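Local coordinates for extracellular solute-binding protein, family 1 (Bifidobacterium longum subsp. infantis, PDB 6FTH) that probably binds human milk oligosaccharides outside the cell and delivers them to an ABC transporter for uptake, at residues A[167-172]-A[312-317]; A[216-221]-A[326-331]; A[81-86]-A[342-347]; A[30-35]-A[60-65]. All coordinates share one frame; numbering follows the deposited sequence.

Contact 1: A[167-172]-A[312-317]; sequences LQVPTT and IPIPVP
Val169, Pro170, Thr171 and Thr172, in the loop between helix 159-165 and helix 173-185, lie beside strand 311-313 and the proline-rich chain that follows it, at one margin of a mixed four-stranded sheet. The two backbones run in nearly the same direction, 19° apart, and close together toward their far ends. Val169 and Ile314 make the tightest side-chain pair: they slide past each other in opposite senses, with Val169 CG1 3.6 Å from Ile314 CG2. With CG1 of Val169 anti to its backbone N (chi1 167°), this methyl meets Ile314 while the other branch, CG2, looks to Ile312 CD1 at 4.2 Å. Leu162 of helix 159-165 also packs on Val169, and Ile157 of strand 154-158 on Ile314. Farther along, the ring of Pro317 fits against the loop backbone: its CG is 3.5 Å from Pro170 O, and its CB is likewise 3.5 Å from Thr172 O. A water bridges the two chains, giving one proton to Pro170 O at 2.8 Å and the other to Pro315 O at 2.7 Å. Thr172, at the N-cap of helix 173-185, turns its OG1 to the backbone N of Glu175, and the N-H of Thr171 is taken by the carboxylate of the same Glu175. No direct hydrogen bond joins the two segments. Pro170, Pro315 and Pro317 have no N-H, and that of Thr171 is spent on Glu175; the junction therefore rests on apolar packing and on a water that donates to both carbonyl oxygens.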
# COMPACT_ATOMS: atom_id res chain seq x y z
N LEU A 167 -8.17 31.97 4.39
CA LEU A 167 -9.07 30.83 4.41
C LEU A 167 -8.68 29.86 5.51
O LEU A 167 -7.50 29.68 5.82
CB LEU A 167 -9.00 30.09 3.09
CG LEU A 167 -9.39 30.91 1.86
CD1 LEU A 167 -8.92 30.21 0.61
CD2 LEU A 167 -10.87 31.12 1.82
N GLN A 168 -9.69 29.23 6.11
CA GLN A 168 -9.46 28.14 7.05
C GLN A 168 -9.39 26.82 6.30
O GLN A 168 -9.86 26.69 5.17
CB GLN A 168 -10.59 28.10 8.07
CG GLN A 168 -10.63 29.33 8.97
CD GLN A 168 -11.67 29.23 10.06
OE1 GLN A 168 -12.28 28.18 10.25
NE2 GLN A 168 -11.88 30.32 10.78
N VAL A 169 -8.78 25.83 6.95
CA VAL A 169 -8.80 24.47 6.39
C VAL A 169 -10.25 24.03 6.23
O VAL A 169 -11.06 24.17 7.17
CB VAL A 169 -8.04 23.52 7.33
CG1 VAL A 169 -8.32 22.07 6.94
CG2 VAL A 169 -6.57 23.81 7.24
N PRO A 170 -10.65 23.51 5.07
CA PRO A 170 -12.06 23.16 4.87
C PRO A 170 -12.44 21.87 5.58
O PRO A 170 -11.66 20.92 5.61
CB PRO A 170 -12.16 22.98 3.34
CG PRO A 170 -10.77 22.56 2.95
CD PRO A 170 -9.87 23.36 3.83
N THR A 171 -13.65 21.85 6.14
CA THR A 171 -14.14 20.69 6.88
C THR A 171 -15.42 20.09 6.32
O THR A 171 -15.91 19.11 6.89
CB THR A 171 -14.37 21.00 8.36
OG1 THR A 171 -15.49 21.88 8.51
CG2 THR A 171 -13.11 21.61 8.99
N THR A 172 -15.96 20.63 5.23
CA THR A 172 -17.10 20.05 4.53
C THR A 172 -16.84 20.15 3.03
O THR A 172 -15.99 20.92 2.57
CB THR A 172 -18.40 20.84 4.81
OG1 THR A 172 -18.27 22.15 4.21
CG2 THR A 172 -18.69 20.97 6.30
N ILE A 312 0.31 20.76 4.09
CA ILE A 312 -0.00 19.98 5.28
C ILE A 312 -0.99 18.87 4.93
O ILE A 312 -1.78 19.00 3.97
CB ILE A 312 -0.57 20.85 6.41
CG1 ILE A 312 -1.94 21.43 6.02
CG2 ILE A 312 0.43 21.96 6.76
CD1 ILE A 312 -2.65 22.19 7.13
N PRO A 313 -1.00 17.78 5.70
CA PRO A 313 -2.06 16.79 5.56
C PRO A 313 -3.25 17.30 6.35
O PRO A 313 -3.10 17.79 7.47
CB PRO A 313 -1.47 15.54 6.25
CG PRO A 313 -0.09 15.98 6.81
CD PRO A 313 -0.10 17.47 6.81
N ILE A 314 -4.44 17.18 5.76
CA ILE A 314 -5.66 17.55 6.47
C ILE A 314 -6.62 16.39 6.64
O ILE A 314 -6.73 15.52 5.76
CB ILE A 314 -6.41 18.70 5.80
CG1 ILE A 314 -6.75 18.36 4.35
CG2 ILE A 314 -5.60 19.99 5.93
CD1 ILE A 314 -7.74 19.33 3.71
N PRO A 315 -7.39 16.38 7.72
CA PRO A 315 -8.53 15.45 7.78
C PRO A 315 -9.43 15.67 6.57
O PRO A 315 -9.56 16.79 6.05
CB PRO A 315 -9.23 15.87 9.07
CG PRO A 315 -8.13 16.57 9.90
CD PRO A 315 -7.32 17.27 8.90
N VAL A 316 -10.08 14.61 6.11
CA VAL A 316 -10.89 14.77 4.90
C VAL A 316 -12.13 15.59 5.23
O VAL A 316 -12.74 15.38 6.29
CB VAL A 316 -11.26 13.40 4.31
CG1 VAL A 316 -12.34 12.66 5.14
CG2 VAL A 316 -11.71 13.55 2.84
N PRO A 317 -12.55 16.52 4.38
CA PRO A 317 -13.81 17.22 4.62
C PRO A 317 -15.01 16.28 4.58
O PRO A 317 -15.05 15.32 3.80
CB PRO A 317 -13.87 18.25 3.48
CG PRO A 317 -12.40 18.52 3.17
CD PRO A 317 -11.78 17.12 3.27
O HOH W 1 -10.53 19.00 7.29

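Contact 2: A[216-221]-A[326-331]; sequences LLNSTG and KTVWDG
Asn218, on a short helical turn, docks onto the extended loop 326-331, a buried loop-to-loop contact beside the sheet that contains strand 292-297. Lys326 meets the end of the turn through its backbone: its O receives a CA-H...O contact from Gly221 CA at 3.5 Å. Gly221 has a phi of 95°, where a side chain would collide with the preceding carbonyl and would come close to Lys326 O. Thr327 lays CG2 near Asn218 O and the CA of Ser219, while its OG1 bonds to Ser318 and Ser323. Val328 N gives the single direct hydrogen bond, to Asn218 O at 3.2 Å (170° at the hydrogen); Gly221 N approaches that oxygen from the opposite face of its plane, so two donors grip it. Val328 CG2 packs 3.5 Å from Asn218 OD1. At Trp329 the Asn218 side chain crosses the indole at about a right angle, the amide and ring planes 45° apart. An alanine in place of Asn218 would probably open a gap beside the Trp329 ring and leave Leu215 O and Thr224 OG1 without the ND2 that bonds them. Asp330 joins the same polar cluster, its OD2 bonding to Thr224 OG1 and its OD1 to Thr151 and Ser332. Its CB lies 4.2 Å from Asn218 ND2. That same ND2 approaches Trp329 CE3 obliquely, at 3.8 Å.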
# COMPACT_ATOMS: atom_id res chain seq x y z
N LEU A 216 -12.27 10.15 -1.33
CA LEU A 216 -13.40 10.94 -0.84
C LEU A 216 -14.56 10.09 -0.33
O LEU A 216 -15.47 10.62 0.32
CB LEU A 216 -13.89 11.96 -1.88
CG LEU A 216 -12.99 13.18 -2.08
CD1 LEU A 216 -13.73 14.19 -2.94
CD2 LEU A 216 -12.57 13.83 -0.78
N LEU A 217 -14.55 8.77 -0.58
CA LEU A 217 -15.55 7.92 0.07
C LEU A 217 -15.48 8.04 1.58
O LEU A 217 -16.50 7.91 2.27
CB LEU A 217 -15.37 6.46 -0.33
CG LEU A 217 -15.86 6.09 -1.73
CD1 LEU A 217 -15.26 4.78 -2.22
CD2 LEU A 217 -17.39 6.02 -1.72
N ASN A 218 -14.29 8.31 2.13
CA ASN A 218 -14.17 8.46 3.57
C ASN A 218 -15.01 9.64 4.09
O ASN A 218 -15.50 9.60 5.24
CB ASN A 218 -12.69 8.63 3.94
CG ASN A 218 -11.90 7.35 3.73
OD1 ASN A 218 -12.07 6.34 4.44
ND2 ASN A 218 -11.02 7.37 2.73
N SER A 219 -15.19 10.67 3.26
CA SER A 219 -16.05 11.81 3.59
C SER A 219 -17.46 11.37 3.87
O SER A 219 -18.18 12.07 4.59
CB SER A 219 -16.14 12.78 2.41
OG SER A 219 -14.89 13.32 2.09
N THR A 220 -17.89 10.27 3.27
CA THR A 220 -19.27 9.81 3.35
C THR A 220 -19.50 8.83 4.48
O THR A 220 -20.65 8.41 4.69
CB THR A 220 -19.73 9.17 2.03
OG1 THR A 220 -19.16 7.86 1.88
CG2 THR A 220 -19.37 10.02 0.83
N GLY A 221 -18.45 8.45 5.19
CA GLY A 221 -18.56 7.49 6.26
C GLY A 221 -18.25 6.06 5.88
O GLY A 221 -18.49 5.16 6.70
N LYS A 326 -18.79 10.90 12.35
CA LYS A 326 -19.07 9.80 11.44
C LYS A 326 -18.17 9.83 10.22
O LYS A 326 -18.20 8.89 9.42
CB LYS A 326 -20.55 9.79 11.00
CG LYS A 326 -21.56 9.46 12.09
CD LYS A 326 -23.03 9.55 11.57
CE LYS A 326 -23.65 11.00 11.62
NZ LYS A 326 -24.07 11.72 10.31
N THR A 327 -17.37 10.88 10.05
CA THR A 327 -16.42 10.98 8.95
C THR A 327 -15.18 10.19 9.32
O THR A 327 -14.68 10.28 10.45
CB THR A 327 -16.06 12.45 8.74
OG1 THR A 327 -17.25 13.24 8.55
CG2 THR A 327 -15.20 12.63 7.48
N VAL A 328 -14.68 9.41 8.37
CA VAL A 328 -13.60 8.46 8.64
C VAL A 328 -12.41 8.82 7.76
O VAL A 328 -12.45 9.79 7.02
CB VAL A 328 -14.05 7.00 8.45
CG1 VAL A 328 -15.16 6.69 9.46
CG2 VAL A 328 -14.52 6.72 6.98
N TRP A 329 -11.33 8.04 7.87
CA TRP A 329 -10.23 8.12 6.92
C TRP A 329 -9.77 6.68 6.66
O TRP A 329 -10.10 5.76 7.39
CB TRP A 329 -9.10 9.07 7.38
CG TRP A 329 -8.05 9.21 6.34
CD1 TRP A 329 -6.74 8.78 6.42
CD2 TRP A 329 -8.21 9.77 5.04
NE1 TRP A 329 -6.10 9.03 5.25
CE2 TRP A 329 -6.97 9.65 4.38
CE3 TRP A 329 -9.28 10.35 4.36
CZ2 TRP A 329 -6.78 10.09 3.08
CZ3 TRP A 329 -9.09 10.78 3.06
CH2 TRP A 329 -7.85 10.64 2.44
N ASP A 330 -9.02 6.52 5.56
CA ASP A 330 -8.55 5.21 5.11
C ASP A 330 -7.92 4.44 6.26
O ASP A 330 -7.09 4.97 7.00
CB ASP A 330 -7.53 5.45 3.98
CG ASP A 330 -7.04 4.18 3.34
OD1 ASP A 330 -6.12 3.54 3.92
OD2 ASP A 330 -7.58 3.84 2.25
N GLY A 331 -8.27 3.16 6.35
CA GLY A 331 -7.86 2.34 7.47
C GLY A 331 -6.69 1.43 7.20
O GLY A 331 -6.45 0.50 7.99
O HOH W 2 -18.96 6.28 9.75

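Contact 3: A[81-86]-A[342-347]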
# COMPACT_ATOMS: atom_id res chain seq x y z
N GLY A 81 6.39 -25.49 -12.16
CA GLY A 81 6.98 -25.98 -10.94
C GLY A 81 8.47 -25.74 -10.81
O GLY A 81 9.13 -26.42 -10.02
N LYS A 82 9.03 -24.79 -11.56
CA LYS A 82 10.47 -24.55 -11.49
C LYS A 82 10.74 -23.44 -10.48
O LYS A 82 10.96 -22.27 -10.81
CB LYS A 82 11.06 -24.22 -12.86
CG LYS A 82 10.51 -22.99 -13.58
CD LYS A 82 11.38 -22.66 -14.80
CE LYS A 82 10.86 -21.47 -15.60
NZ LYS A 82 9.56 -21.75 -16.30
N ILE A 83 10.73 -23.82 -9.21
CA ILE A 83 10.88 -22.84 -8.14
C ILE A 83 12.20 -23.05 -7.42
O ILE A 83 12.68 -24.18 -7.26
CB ILE A 83 9.67 -22.84 -7.17
CG1 ILE A 83 9.61 -24.12 -6.36
CG2 ILE A 83 8.35 -22.65 -7.96
CD1 ILE A 83 8.62 -24.02 -5.22
N ALA A 84 12.81 -21.94 -7.01
CA ALA A 84 14.02 -22.00 -6.22
C ALA A 84 13.72 -22.58 -4.84
O ALA A 84 12.57 -22.62 -4.39
CB ALA A 84 14.60 -20.60 -6.05
N ASP A 85 14.77 -23.05 -4.16
CA ASP A 85 14.58 -23.57 -2.81
C ASP A 85 13.89 -22.54 -1.93
O ASP A 85 12.94 -22.85 -1.20
CB ASP A 85 15.93 -23.94 -2.19
CG ASP A 85 16.65 -25.05 -2.94
OD1 ASP A 85 15.98 -25.84 -3.65
OD2 ASP A 85 17.89 -25.11 -2.80
N VAL A 86 14.37 -21.30 -1.99
CA VAL A 86 13.82 -20.18 -1.25
C VAL A 86 13.53 -19.06 -2.23
O VAL A 86 14.36 -18.78 -3.11
CB VAL A 86 14.82 -19.68 -0.19
CG1 VAL A 86 14.34 -18.38 0.42
CG2 VAL A 86 15.04 -20.74 0.89
N SER A 342 9.15 -17.98 0.84
CA SER A 342 8.52 -19.27 0.62
C SER A 342 9.59 -20.30 0.32
O SER A 342 10.59 -19.99 -0.33
CB SER A 342 7.50 -19.22 -0.53
OG SER A 342 6.36 -18.42 -0.23
N LEU A 343 9.37 -21.52 0.82
CA LEU A 343 10.32 -22.62 0.72
C LEU A 343 9.72 -23.69 -0.19
O LEU A 343 8.58 -24.11 0.02
CB LEU A 343 10.56 -23.23 2.10
CG LEU A 343 11.46 -24.46 2.26
CD1 LEU A 343 12.85 -24.22 1.71
CD2 LEU A 343 11.53 -24.87 3.73
N SER A 344 10.49 -24.14 -1.17
CA SER A 344 10.03 -25.22 -2.03
C SER A 344 9.84 -26.49 -1.22
O SER A 344 10.69 -26.86 -0.40
CB SER A 344 11.05 -25.49 -3.13
OG SER A 344 10.74 -26.71 -3.79
N SER A 345 8.72 -27.18 -1.46
CA SER A 345 8.49 -28.46 -0.81
C SER A 345 9.52 -29.50 -1.22
O SER A 345 9.65 -30.53 -0.55
CB SER A 345 7.10 -28.97 -1.16
OG SER A 345 7.01 -29.15 -2.55
N HIS A 346 10.25 -29.26 -2.31
CA HIS A 346 11.25 -30.20 -2.78
C HIS A 346 12.67 -29.67 -2.62
O HIS A 346 13.60 -30.22 -3.20
CB HIS A 346 10.91 -30.61 -4.21
CG HIS A 346 9.49 -31.08 -4.36
ND1 HIS A 346 8.59 -30.49 -5.21
CD2 HIS A 346 8.81 -32.04 -3.69
CE1 HIS A 346 7.42 -31.10 -5.09
NE2 HIS A 346 7.53 -32.04 -4.17
N ALA A 347 12.85 -28.61 -1.83
CA ALA A 347 14.19 -28.13 -1.56
C ALA A 347 15.02 -29.22 -0.89
O ALA A 347 14.56 -29.91 0.02
CB ALA A 347 14.14 -26.91 -0.65
O HOH W 3 10.71 -20.96 -3.17
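Val86 and Leu343 form an antiparallel, non-hydrogen-bonded pair, their CA atoms 4.7 Å apart, where strand 86-88 runs beside strand 339-343. One residue outward, Ser344 N donates to Asp85 O at 2.8 Å, with 166° at the hydrogen. That carbonyl also receives a CA-H...O contact from Leu343 CA, and a water links Ala84 O to Ser342 O. Farther on, the second chain makes a type I turn from Ser344 to Ala347, within which Ser344 OG accepts from His346 N as an ST turn. With OG anti to the backbone N (chi1 168°), the hydroxyl sits where it closes that turn. Ser344 CB faces the other chain, 3.5 Å from Ile83 CD1 and equally near Ala84 O. At the far end of the turn, the methyl of Ala347 lies against the Asp85 side chain, 3.7 Å from OD1. Leu343 brings CD1 to within 3.2 Å of Asp85 O and, more loosely, 4.2 Å from Val86 CG2; Ala353 of helix 350-360 packs on both Val86 and Leu343. Strand 339-343, returning from the distant part of the chain, thus extends a sheet in the order 59-66, 29-36, 86-88, 339-343, with this last strand antiparallel to the other three, a topology that fits the first lobe of type II periplasmic binding proteins.

Contact 4: A[30-35]-A[60-65]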
# COMPACT_ATOMS: atom_id res chain seq x y z
N VAL A 30 21.74 -23.80 -1.13
CA VAL A 30 20.38 -23.29 -1.10
C VAL A 30 20.29 -22.27 -2.22
O VAL A 30 21.01 -21.28 -2.22
CB VAL A 30 20.05 -22.61 0.24
CG1 VAL A 30 18.62 -22.05 0.24
CG2 VAL A 30 20.25 -23.57 1.41
N SER A 31 19.41 -22.52 -3.19
CA SER A 31 19.14 -21.53 -4.22
C SER A 31 18.10 -20.54 -3.69
O SER A 31 17.13 -20.94 -3.04
CB SER A 31 18.64 -22.17 -5.51
OG SER A 31 17.54 -23.05 -5.28
N VAL A 32 18.34 -19.26 -3.93
CA VAL A 32 17.49 -18.19 -3.40
C VAL A 32 17.13 -17.24 -4.53
O VAL A 32 17.98 -16.48 -5.01
CB VAL A 32 18.15 -17.44 -2.25
CG1 VAL A 32 17.18 -16.42 -1.68
CG2 VAL A 32 18.61 -18.39 -1.16
N LEU A 33 15.86 -17.26 -4.94
CA LEU A 33 15.36 -16.25 -5.87
C LEU A 33 14.96 -15.02 -5.07
O LEU A 33 14.22 -15.13 -4.08
CB LEU A 33 14.14 -16.78 -6.63
CG LEU A 33 13.36 -15.73 -7.43
CD1 LEU A 33 14.18 -15.21 -8.59
CD2 LEU A 33 12.04 -16.34 -7.93
N VAL A 34 15.45 -13.85 -5.48
CA VAL A 34 15.07 -12.59 -4.86
C VAL A 34 14.55 -11.66 -5.93
O VAL A 34 15.27 -11.31 -6.87
CB VAL A 34 16.24 -11.92 -4.12
CG1 VAL A 34 15.74 -10.69 -3.35
CG2 VAL A 34 16.98 -12.90 -3.22
N VAL A 35 13.29 -11.26 -5.80
CA VAL A 35 12.69 -10.24 -6.64
C VAL A 35 13.08 -8.90 -6.03
O VAL A 35 12.82 -8.66 -4.84
CB VAL A 35 11.16 -10.41 -6.71
CG1 VAL A 35 10.54 -9.38 -7.63
CG2 VAL A 35 10.79 -11.84 -7.14
N ILE A 60 24.91 -20.06 -0.71
CA ILE A 60 23.72 -19.42 -1.29
C ILE A 60 23.98 -19.17 -2.76
O ILE A 60 24.94 -18.48 -3.14
CB ILE A 60 23.35 -18.13 -0.56
CG1 ILE A 60 23.00 -18.43 0.90
CG2 ILE A 60 22.17 -17.46 -1.28
CD1 ILE A 60 22.79 -17.19 1.75
N GLU A 61 23.11 -19.70 -3.60
CA GLU A 61 23.12 -19.39 -5.03
C GLU A 61 22.01 -18.37 -5.27
O GLU A 61 20.84 -18.72 -5.41
CB GLU A 61 22.91 -20.67 -5.83
CG GLU A 61 24.05 -21.66 -5.63
CD GLU A 61 24.04 -22.80 -6.63
OE1 GLU A 61 23.00 -23.02 -7.28
OE2 GLU A 61 25.08 -23.47 -6.75
N TRP A 62 22.40 -17.09 -5.34
CA TRP A 62 21.43 -16.02 -5.51
C TRP A 62 20.99 -15.95 -6.96
O TRP A 62 21.80 -16.10 -7.89
CB TRP A 62 22.04 -14.67 -5.13
CG TRP A 62 22.52 -14.50 -3.69
CD1 TRP A 62 23.81 -14.51 -3.26
CD2 TRP A 62 21.71 -14.27 -2.53
NE1 TRP A 62 23.86 -14.30 -1.91
CE2 TRP A 62 22.58 -14.16 -1.43
CE3 TRP A 62 20.33 -14.15 -2.31
CZ2 TRP A 62 22.13 -13.94 -0.14
CZ3 TRP A 62 19.89 -13.94 -1.02
CH2 TRP A 62 20.79 -13.83 0.05
N GLN A 63 19.69 -15.74 -7.16
CA GLN A 63 19.12 -15.44 -8.47
C GLN A 63 18.26 -14.20 -8.29
O GLN A 63 17.35 -14.19 -7.46
CB GLN A 63 18.25 -16.60 -8.95
CG GLN A 63 17.64 -16.37 -10.32
CD GLN A 63 16.63 -17.44 -10.70
OE1 GLN A 63 16.56 -18.50 -10.08
NE2 GLN A 63 15.84 -17.16 -11.74
N GLU A 64 18.56 -13.15 -9.03
CA GLU A 64 17.86 -11.88 -8.91
C GLU A 64 17.03 -11.61 -10.15
O GLU A 64 17.46 -11.89 -11.28
CB GLU A 64 18.85 -10.74 -8.70
CG GLU A 64 19.63 -10.87 -7.42
CD GLU A 64 20.74 -9.85 -7.34
OE1 GLU A 64 20.56 -8.81 -6.68
OE2 GLU A 64 21.79 -10.06 -7.98
N VAL A 65 15.84 -11.05 -9.94
CA VAL A 65 14.96 -10.64 -11.02
C VAL A 65 14.29 -9.33 -10.65
O VAL A 65 14.01 -9.06 -9.47
CB VAL A 65 13.89 -11.72 -11.32
CG1 VAL A 65 14.57 -13.04 -11.64
CG2 VAL A 65 12.96 -11.88 -10.13
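Val32 and Val34 of strand 29-36 both meet the CE3 and CZ3 atoms of Trp62 on the neighbouring strand 59-66. Trp62 carries CG anti to the carbonyl carbon (chi1 -61°), and its side chain lies side by side with those of the two valines, pointing the same way. Val34 CG2 reaches the edge of the ring near its plane, 3.7 Å from CE3, whereas Val32 CG1 approaches obliquely, 3.7 Å from CZ3. Over the centre of one ring face sits Ile60 CG2, 3.3 Å above the plane, and this methyl also touches Val32 CG2 at 3.7 Å. An alanine in place of Trp62 would probably open a gap beside Val32 CG1 and Val34 CG2 and leave Ile60 CG2 without the ring it covers. The two strands, parallel and joined by five backbone hydrogen bonds, belong to a beta-alpha-beta unit whose crossover passes through helix 47-56. On the sheet face opposite Trp62, Leu33 has CG anti to the backbone N (chi1 169°), and its CD1 lies 3.5 Å from Gln63 O. Gln63 stretches its extended chain past the same methyl, which also meets Val65 CG1 at 3.8 Å, the Leu33 and Val65 side chains crossing at about a right angle. The other branch of Val65, CG2, takes the crowded position between N and carbonyl carbon and there packs 3.7 Å from Val35 CG2. Trp70 of helix 67-80 packs on Leu33, Val35 and Val65. Back on the tryptophan face, Glu64 holds Lys36 in a salt bridge through OE1, which also accepts from Ile43 N.

Overall arrangement
The four contacts fall into two pairs on opposite sides of the chain's centre. Contacts 3 and 4, with centres 11 Å apart, share one four-stranded sheet: strand 86-88 bonds to strand 29-36 on one flank and to strand 339-343 on the other. Contacts 1 and 2, 13 Å apart, touch where Pro317 O meets Ser219 OG and Val316 packs on Trp329. The pairs stand about 42 to 51 Å from each other, centre to centre. Along the chain contact 4 closes first; contact 3 then opens, encloses the crossing contacts 1 and 2, and closes as the chain comes back. Such a chain path fits the two-lobed build of solute-binding proteins, whose ligand usually binds between the lobes.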